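Long-range contact in thiosulfate sulfurtransferase (Pseudomonas aeruginosa, PDB 1YT8), which probably transfers sulfur from thiosulfate to cyanide, using a chain built of four rhodanese-like repeats: residues A[372-377]-A[443-448]. Residues are numbered along the deposited sequence; the frame is centred on the assembly and turned at random.
Sequences RQPRAD and ARFAVA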
ATOM      1  N   ARG A 372     -12.197  15.842 -12.551  1.00 24.62           N
ATOM      2  CA  ARG A 372     -13.527  16.431 -12.510  1.00 26.66           C
ATOM      3  C   ARG A 372     -14.560  15.336 -12.263  1.00 25.77           C
ATOM      4  O   ARG A 372     -14.495  14.267 -12.867  1.00 24.83           O
ATOM      5  CB  ARG A 372     -13.827  17.163 -13.825  1.00 30.62           C
ATOM      6  CG  ARG A 372     -15.250  17.712 -13.918  1.00 36.24           C
ATOM      7  CD  ARG A 372     -15.428  18.710 -15.067  1.00 39.98           C
ATOM      8  NE  ARG A 372     -14.936  18.207 -16.349  1.00 44.40           N
ATOM      9  CZ  ARG A 372     -13.697  18.387 -16.803  1.00 46.78           C
ATOM     10  NH1 ARG A 372     -12.812  19.065 -16.081  1.00 48.73           N
ATOM     11  NH2 ARG A 372     -13.341  17.889 -17.979  1.00 47.40           N
ATOM     12  N   GLN A 373     -15.499  15.603 -11.361  1.00 25.27           N
ATOM     13  CA  GLN A 373     -16.552  14.645 -11.029  1.00 27.87           C
ATOM     14  C   GLN A 373     -17.616  14.623 -12.123  1.00 26.55           C
ATOM     15  O   GLN A 373     -18.196  15.658 -12.441  1.00 26.08           O
ATOM     16  CB  GLN A 373     -17.224  15.034  -9.706  1.00 31.31           C
ATOM     17  CG  GLN A 373     -17.072  14.022  -8.580  1.00 36.25           C
ATOM     18  CD  GLN A 373     -15.682  14.018  -7.982  1.00 37.93           C
ATOM     19  OE1 GLN A 373     -14.692  13.818  -8.688  1.00 40.27           O
ATOM     20  NE2 GLN A 373     -15.598  14.238  -6.673  1.00 37.68           N
ATOM     21  N   PRO A 374     -17.882  13.448 -12.719  1.00 25.74           N
ATOM     22  CA  PRO A 374     -18.905  13.395 -13.770  1.00 25.68           C
ATOM     23  C   PRO A 374     -20.294  13.680 -13.204  1.00 24.47           C
ATOM     24  O   PRO A 374     -20.544  13.484 -12.015  1.00 23.76           O
ATOM     25  CB  PRO A 374     -18.772  11.972 -14.315  1.00 26.97           C
ATOM     26  CG  PRO A 374     -18.257  11.202 -13.143  1.00 27.35           C
ATOM     27  CD  PRO A 374     -17.230  12.139 -12.553  1.00 26.06           C
ATOM     28  N   ARG A 375     -21.196  14.145 -14.057  1.00 24.67           N
ATOM     29  CA  ARG A 375     -22.545  14.462 -13.614  1.00 25.15           C
ATOM     30  C   ARG A 375     -23.402  13.210 -13.482  1.00 22.63           C
ATOM     31  O   ARG A 375     -23.170  12.210 -14.159  1.00 24.21           O
ATOM     32  CB  ARG A 375     -23.211  15.434 -14.587  1.00 30.10           C
ATOM     33  CG  ARG A 375     -24.589  15.873 -14.131  1.00 34.76           C
ATOM     34  CD  ARG A 375     -25.287  16.751 -15.153  1.00 38.73           C
ATOM     35  NE  ARG A 375     -26.655  17.040 -14.732  1.00 41.58           N
ATOM     36  CZ  ARG A 375     -27.579  16.109 -14.511  1.00 43.34           C
ATOM     37  NH1 ARG A 375     -27.285  14.825 -14.674  1.00 43.19           N
ATOM     38  NH2 ARG A 375     -28.796  16.460 -14.117  1.00 45.53           N
ATOM     39  N   ALA A 376     -24.392  13.269 -12.600  1.00 20.83           N
ATOM     40  CA  ALA A 376     -25.286  12.142 -12.397  1.00 19.44           C
ATOM     41  C   ALA A 376     -26.573  12.574 -11.719  1.00 18.85           C
ATOM     42  O   ALA A 376     -26.579  13.494 -10.897  1.00 18.84           O
ATOM     43  CB  ALA A 376     -24.593  11.067 -11.553  1.00 21.21           C
ATOM     44  N   ASP A 377     -27.666  11.918 -12.083  1.00 18.31           N
ATOM     45  CA  ASP A 377     -28.954  12.198 -11.473  1.00 19.33           C
ATOM     46  C   ASP A 377     -28.962  11.352 -10.205  1.00 21.06           C
ATOM     47  O   ASP A 377     -28.699  10.146 -10.252  1.00 19.19           O
ATOM     48  CB  ASP A 377     -30.090  11.786 -12.414  1.00 19.71           C
ATOM     49  CG  ASP A 377     -30.109  12.607 -13.689  1.00 18.89           C
ATOM     50  OD1 ASP A 377     -30.145  13.852 -13.593  1.00 21.22           O
ATOM     51  OD2 ASP A 377     -30.090  12.014 -14.785  1.00 21.83           O
ATOM     52  N   ALA A 443     -19.052   4.867  -7.531  1.00 18.39           N
ATOM     53  CA  ALA A 443     -20.239   4.592  -8.334  1.00 16.74           C
ATOM     54  C   ALA A 443     -20.532   5.713  -9.334  1.00 16.45           C
ATOM     55  O   ALA A 443     -21.022   5.455 -10.438  1.00 15.12           O
ATOM     56  CB  ALA A 443     -21.448   4.366  -7.423  1.00 15.42           C
ATOM     57  N   ARG A 444     -20.228   6.950  -8.947  1.00 16.73           N
ATOM     58  CA  ARG A 444     -20.455   8.108  -9.810  1.00 16.67           C
ATOM     59  C   ARG A 444     -19.669   8.000 -11.117  1.00 17.24           C
ATOM     60  O   ARG A 444     -20.164   8.369 -12.180  1.00 16.70           O
ATOM     61  CB  ARG A 444     -20.067   9.404  -9.080  1.00 17.84           C
ATOM     62  CG  ARG A 444     -20.238  10.673  -9.923  1.00 18.80           C
ATOM     63  CD  ARG A 444     -19.811  11.929  -9.165  1.00 21.23           C
ATOM     64  NE  ARG A 444     -20.763  12.334  -8.128  1.00 22.09           N
ATOM     65  CZ  ARG A 444     -21.886  13.011  -8.360  1.00 22.98           C
ATOM     66  NH1 ARG A 444     -22.212  13.371  -9.597  1.00 21.67           N
ATOM     67  NH2 ARG A 444     -22.685  13.337  -7.352  1.00 23.37           N
ATOM     68  N   PHE A 445     -18.441   7.494 -11.039  1.00 17.99           N
ATOM     69  CA  PHE A 445     -17.606   7.347 -12.228  1.00 18.32           C
ATOM     70  C   PHE A 445     -18.086   6.226 -13.139  1.00 18.70           C
ATOM     71  O   PHE A 445     -17.651   6.123 -14.290  1.00 18.66           O
ATOM     72  CB  PHE A 445     -16.151   7.091 -11.816  1.00 19.97           C
ATOM     73  CG  PHE A 445     -15.423   8.328 -11.378  1.00 21.75           C
ATOM     74  CD1 PHE A 445     -14.885   9.204 -12.317  1.00 22.69           C
ATOM     75  CD2 PHE A 445     -15.305   8.640 -10.028  1.00 22.08           C
ATOM     76  CE1 PHE A 445     -14.241  10.373 -11.917  1.00 21.20           C
ATOM     77  CE2 PHE A 445     -14.663   9.806  -9.621  1.00 23.70           C
ATOM     78  CZ  PHE A 445     -14.132  10.675 -10.570  1.00 22.17           C
ATOM     79  N   ALA A 446     -18.994   5.395 -12.631  1.00 16.59           N
ATOM     80  CA  ALA A 446     -19.515   4.269 -13.396  1.00 17.89           C
ATOM     81  C   ALA A 446     -20.858   4.527 -14.074  1.00 17.74           C
ATOM     82  O   ALA A 446     -21.300   3.726 -14.899  1.00 16.57           O
ATOM     83  CB  ALA A 446     -19.624   3.038 -12.492  1.00 18.04           C
ATOM     84  N   VAL A 447     -21.505   5.637 -13.733  1.00 15.76           N
ATOM     85  CA  VAL A 447     -22.807   5.955 -14.313  1.00 16.14           C
ATOM     86  C   VAL A 447     -22.825   5.928 -15.841  1.00 17.87           C
ATOM     87  O   VAL A 447     -23.668   5.261 -16.444  1.00 16.75           O
ATOM     88  CB  VAL A 447     -23.312   7.337 -13.824  1.00 16.11           C
ATOM     89  CG1 VAL A 447     -24.618   7.702 -14.529  1.00 15.11           C
ATOM     90  CG2 VAL A 447     -23.527   7.299 -12.316  1.00 14.26           C
ATOM     91  N   ALA A 448     -21.898   6.647 -16.467  1.00 16.61           N
ATOM     92  CA  ALA A 448     -21.842   6.710 -17.923  1.00 17.31           C
ATOM     93  C   ALA A 448     -21.741   5.344 -18.594  1.00 17.17           C
ATOM     94  O   ALA A 448     -22.400   5.097 -19.609  1.00 17.29           O
ATOM     95  CB  ALA A 448     -20.678   7.601 -18.368  1.00 18.56           C
TER
HETATM   96  O   HOH W   1     -24.502  15.698 -10.164  1.00 26.57           O
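Pro-374 sets CD over one face of the Phe-445 ring, 3.9 Å from the ring centroid and 27° off the normal, a CH-pi contact suited to a proline CD, whose hydrogens are polarised by the neighbouring nitrogen. At the edge of the other flat group, the Arg-444 guanidinium, sits the carbonyl O of Pro-374. Arg-444 NH1 donates to Pro-374 O at 2.9 Å, with an N-H...O angle of 155°, close to the planes of both guanidinium and carbonyl. The Arg-444 chain is extended through CD and then bends at chi3 (-74°), which swings NE out of the line of the chain; its CG packs on Pro-374 CG, while CD lies 3.5 Å from Gln-373 CG, the two side chains crossing at about a right angle. A long arginine thus offers both an apolar stem and a polar end to an irregular chain. A water that donates to Ala-376 O and weakly accepts from Arg-444 NH1 adds a second link. The small methyl of Ala-376 points at the helix and meets Val-447 CG2 at 4.0 Å. The contact lays the loop that leads into strand 378-379 across helix 441-454 of the last rhodanese-like repeat; Val-447 also packs on strands 432-436 and 458-461, and Phe-445 reaches helix 51-58.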